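Local coordinates for oxalate biosynthetic component 1 (Burkholderia thailandensis, PDB 5IKY), which makes oxalate as a bifunctional enzyme of quorum sensing-dependent oxalogenesis, joining a serine hydrolase of the alpha/beta-hydrolase fold to a lyase activity, at residues S712-Y715 with S716-M719; N855-A858 with L859-D862. All blocks are in the same frame, centred on the assembly; numbering follows the deposited sequence.

Contact 1 of 2, residues S712-Y715 with S716-M719; sequences SPRY and SATM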
loop_
_atom_site.group_PDB
_atom_site.type_symbol
_atom_site.label_atom_id
_atom_site.label_comp_id
_atom_site.label_asym_id
_atom_site.label_seq_id
_atom_site.Cartn_x
_atom_site.Cartn_y
_atom_site.Cartn_z
ATOM N N SER A 712 -6.969 -10.846 15.492
ATOM C CA SER A 712 -7.719 -12.015 15.935
ATOM C C SER A 712 -7.451 -12.340 17.404
ATOM O O SER A 712 -6.318 -12.225 17.871
ATOM C CB SER A 712 -7.371 -13.226 15.070
ATOM O OG SER A 712 -7.864 -14.415 15.659
ATOM N N PRO A 713 -8.501 -12.749 18.134
ATOM C CA PRO A 713 -8.388 -13.139 19.546
ATOM C C PRO A 713 -7.413 -14.294 19.758
ATOM O O PRO A 713 -6.667 -14.297 20.737
ATOM C CB PRO A 713 -9.816 -13.568 19.909
ATOM C CG PRO A 713 -10.688 -12.869 18.922
ATOM C CD PRO A 713 -9.892 -12.816 17.652
ATOM N N ARG A 714 -7.419 -15.254 18.840
ATOM C CA ARG A 714 -6.585 -16.448 18.964
ATOM C C ARG A 714 -5.270 -16.353 18.199
ATOM O O ARG A 714 -4.588 -17.361 18.017
ATOM C CB ARG A 714 -7.356 -17.681 18.479
ATOM C CG ARG A 714 -8.389 -18.200 19.459
ATOM C CD ARG A 714 -7.721 -18.883 20.636
ATOM N NE ARG A 714 -6.962 -20.060 20.225
ATOM C CZ ARG A 714 -6.296 -20.842 21.067
ATOM N NH1 ARG A 714 -6.300 -20.570 22.363
ATOM N NH2 ARG A 714 -5.628 -21.894 20.615
ATOM N N TYR A 715 -4.912 -15.150 17.756
ATOM C CA TYR A 715 -3.751 -14.986 16.885
ATOM C C TYR A 715 -2.441 -15.422 17.538
ATOM O O TYR A 715 -1.713 -16.247 16.984
ATOM C CB TYR A 715 -3.619 -13.534 16.420
ATOM C CG TYR A 715 -2.380 -13.302 15.588
ATOM C CD1 TYR A 715 -2.317 -13.734 14.268
ATOM C CD2 TYR A 715 -1.263 -12.673 16.126
ATOM C CE1 TYR A 715 -1.181 -13.533 13.502
ATOM C CE2 TYR A 715 -0.121 -12.469 15.369
ATOM C CZ TYR A 715 -0.087 -12.900 14.057
ATOM O OH TYR A 715 1.044 -12.702 13.299
ATOM N N SER A 716 -2.137 -14.859 18.703
ATOM C CA SER A 716 -0.875 -15.155 19.378
ATOM C C SER A 716 -0.784 -16.616 19.801
ATOM O O SER A 716 0.261 -17.247 19.648
ATOM C CB SER A 716 -0.692 -14.249 20.595
ATOM O OG SER A 716 -0.488 -12.903 20.199
ATOM N N ALA A 717 -1.882 -17.148 20.331
ATOM C CA ALA A 717 -1.934 -18.548 20.740
ATOM C C ALA A 717 -1.693 -19.471 19.550
ATOM O O ALA A 717 -0.968 -20.460 19.658
ATOM C CB ALA A 717 -3.268 -18.866 21.395
ATOM N N THR A 718 -2.303 -19.138 18.416
ATOM C CA THR A 718 -2.129 -19.918 17.197
ATOM C C THR A 718 -0.670 -19.913 16.754
ATOM O O THR A 718 -0.116 -20.954 16.400
ATOM C CB THR A 718 -3.006 -19.383 16.050
ATOM O OG1 THR A 718 -4.359 -19.251 16.499
ATOM C CG2 THR A 718 -2.961 -20.327 14.861
ATOM N N MET A 719 -0.050 -18.737 16.784
ATOM C CA MET A 719 1.345 -18.601 16.382
ATOM C C MET A 719 2.260 -19.334 17.359
ATOM O O MET A 719 3.247 -19.950 16.956
ATOM C CB MET A 719 1.736 -17.124 16.284
ATOM C CG MET A 719 1.016 -16.364 15.176
ATOM S SD MET A 719 1.535 -16.855 13.519
ATOM C CE MET A 719 3.044 -15.905 13.334
HETATM O O HOH W 1 -3.977 -15.444 21.407
#
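The carbonyl O of R714 receives the backbone N of T718 at 2.9 Å, with an N-H...O angle of 154°; T718 OG1 also points at this oxygen, but so close that the bond is doubtful in detail. OG1 lies beside its own backbone N (chi1 -51°), which turns the hydroxyl back toward R714 O. One residue on, M719 N reaches Y715 O at 3.0 Å. A water donates to P713 O and accepts from A717 N (2.9 Å), taking up an amide of the first helical turn. The side chain of R714, bent at chi2 and chi3, folds back until CB of A717 sits 3.6 Å above the centre of the guanidinium face, while NH2 hydrogen-bonds to Y545 O. M719 CG lies over one face of the Y715 ring, 4.0 Å from the centroid and 17° off the normal, a CH-pi contact; SD stands obliquely, 4.8 Å from the same centroid, making a Met-aromatic pair. Y715 OH is hydrogen-bonded to A1002 O. A type I turn from S712 to Y715, closed by Y715 N to S712 O, leads into helix 715-734 with R714 at its N-cap position: a helix N-terminus in the cap domain.

Contact 2 of 2, residues N855-A858 with L859-D862; sequences NRFA and LNAD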
loop_
_atom_site.group_PDB
_atom_site.type_symbol
_atom_site.label_atom_id
_atom_site.label_comp_id
_atom_site.label_asym_id
_atom_site.label_seq_id
_atom_site.Cartn_x
_atom_site.Cartn_y
_atom_site.Cartn_z
ATOM N N ASN A 855 8.197 -18.669 22.770
ATOM C CA ASN A 855 8.203 -17.939 24.031
ATOM C C ASN A 855 7.600 -16.550 23.868
ATOM O O ASN A 855 6.811 -16.095 24.698
ATOM C CB ASN A 855 9.628 -17.834 24.571
ATOM C CG ASN A 855 9.702 -17.051 25.860
ATOM O OD1 ASN A 855 10.148 -15.904 25.881
ATOM N ND2 ASN A 855 9.260 -17.666 26.949
ATOM N N ARG A 856 7.979 -15.894 22.776
ATOM C CA ARG A 856 7.475 -14.575 22.420
ATOM C C ARG A 856 5.948 -14.555 22.335
ATOM O O ARG A 856 5.288 -13.762 23.007
ATOM C CB ARG A 856 8.081 -14.139 21.084
ATOM C CG ARG A 856 8.683 -12.749 21.073
ATOM C CD ARG A 856 9.328 -12.457 19.724
ATOM N NE ARG A 856 8.367 -12.569 18.627
ATOM C CZ ARG A 856 8.687 -12.471 17.341
ATOM N NH1 ARG A 856 9.944 -12.261 16.980
ATOM N NH2 ARG A 856 7.748 -12.587 16.411
ATOM N N PHE A 857 5.396 -15.436 21.506
ATOM C CA PHE A 857 3.954 -15.489 21.283
ATOM C C PHE A 857 3.192 -16.027 22.489
ATOM O O PHE A 857 2.055 -15.628 22.740
ATOM C CB PHE A 857 3.639 -16.342 20.053
ATOM C CG PHE A 857 3.944 -15.659 18.750
ATOM C CD1 PHE A 857 3.172 -14.596 18.316
ATOM C CD2 PHE A 857 5.000 -16.082 17.957
ATOM C CE1 PHE A 857 3.445 -13.965 17.120
ATOM C CE2 PHE A 857 5.280 -15.455 16.758
ATOM C CZ PHE A 857 4.502 -14.394 16.338
ATOM N N ALA A 858 3.813 -16.938 23.230
ATOM C CA ALA A 858 3.194 -17.480 24.434
ATOM C C ALA A 858 3.062 -16.391 25.492
ATOM O O ALA A 858 2.101 -16.371 26.260
ATOM C CB ALA A 858 4.000 -18.653 24.969
ATOM N N LEU A 859 4.034 -15.485 25.522
ATOM C CA LEU A 859 3.997 -14.351 26.437
ATOM C C LEU A 859 2.860 -13.414 26.053
ATOM O O LEU A 859 2.168 -12.873 26.917
ATOM C CB LEU A 859 5.330 -13.604 26.432
ATOM C CG LEU A 859 5.481 -12.496 27.477
ATOM C CD1 LEU A 859 5.400 -13.075 28.879
ATOM C CD2 LEU A 859 6.784 -11.739 27.279
ATOM N N ASN A 860 2.676 -13.227 24.749
ATOM C CA ASN A 860 1.559 -12.447 24.227
ATOM C C ASN A 860 0.213 -12.977 24.705
ATOM O O ASN A 860 -0.700 -12.204 24.997
ATOM C CB ASN A 860 1.578 -12.442 22.696
ATOM C CG ASN A 860 2.535 -11.419 22.119
ATOM O OD1 ASN A 860 3.337 -10.819 22.834
ATOM N ND2 ASN A 860 2.455 -11.218 20.810
ATOM N N ALA A 861 0.103 -14.301 24.780
ATOM C CA ALA A 861 -1.161 -14.960 25.097
ATOM C C ALA A 861 -1.360 -15.136 26.595
ATOM O O ALA A 861 -2.308 -15.791 27.029
ATOM C CB ALA A 861 -1.237 -16.308 24.397
ATOM N N ASP A 862 -0.464 -14.551 27.383
ATOM C CA ASP A 862 -0.546 -14.641 28.835
ATOM C C ASP A 862 -1.278 -13.427 29.405
ATOM O O ASP A 862 -0.752 -12.315 29.384
ATOM C CB ASP A 862 0.854 -14.759 29.439
ATOM C CG ASP A 862 0.833 -15.197 30.889
ATOM O OD1 ASP A 862 -0.142 -15.863 31.302
ATOM O OD2 ASP A 862 1.799 -14.880 31.615
#
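The carbonyl O of R856 is approached by two backbone amides: N860 N at 3.2 Å, with an N-H...O angle of 154°, and L859 N in a weak bond bent to 121°. L859 N has its better partner in N855 O, at 3.0 Å, so this amide is shared between an i-to-i+4 and an i-to-i+3 acceptor. The same division recurs two residues on, where A861 N bonds to F857 O at 3.1 Å and weakly to A858 O at 3.2 Å. D862 N turns instead to L859 O, at 3.2 Å, an i-to-i+3 bond, as the chain leaves helical geometry at A861. N860 packs back on the preceding turn, its CB 3.2 Å from F857 O. Its CG lies beside its own backbone N (chi1 -82°), bringing ND2 to 4.3 Å from F857 CD1, obliquely to the ring. Both ends of this amide have bonded partners: ND2 donates to G1003 O, and OD1 accepts from D979 N, which fixes the rotation of the group. The CB of L859 rests against N855 O and R856 O, while its branched end leads away to A939 and Q943 of helix 937-955. Beyond the last turn, D862 OD2 accepts from the amides of I866 and Y867, tying the exit to the following loop. The shift from i-to-i+4 toward i-to-i+3 bonding, together with A861 as the first non-helical residue, is characteristic of a helix C-terminus, here that of helix 849-860 in the alpha/beta-hydrolase part of the chain.

In the fold
Along the chain, contact 1 comes first, where the loop after strand 704-705 turns into helix 715-734; contact 2 follows where helix 849-860 runs out. Each is a local closure within one continuous run of eight residues, and the two stand in series without nesting or crossing. Their centres nevertheless lie only about 10 Å apart, and they touch: M719 CB lies 3.5 Å from F857 CD1, S716 O lies 3.5 Å from F857 CB, and S716 OG takes part in a weak hydrogen bond with N860 ND2. The start of one helix thus packs on the end of another, joining the cap domain to the C-terminal hydrolase part.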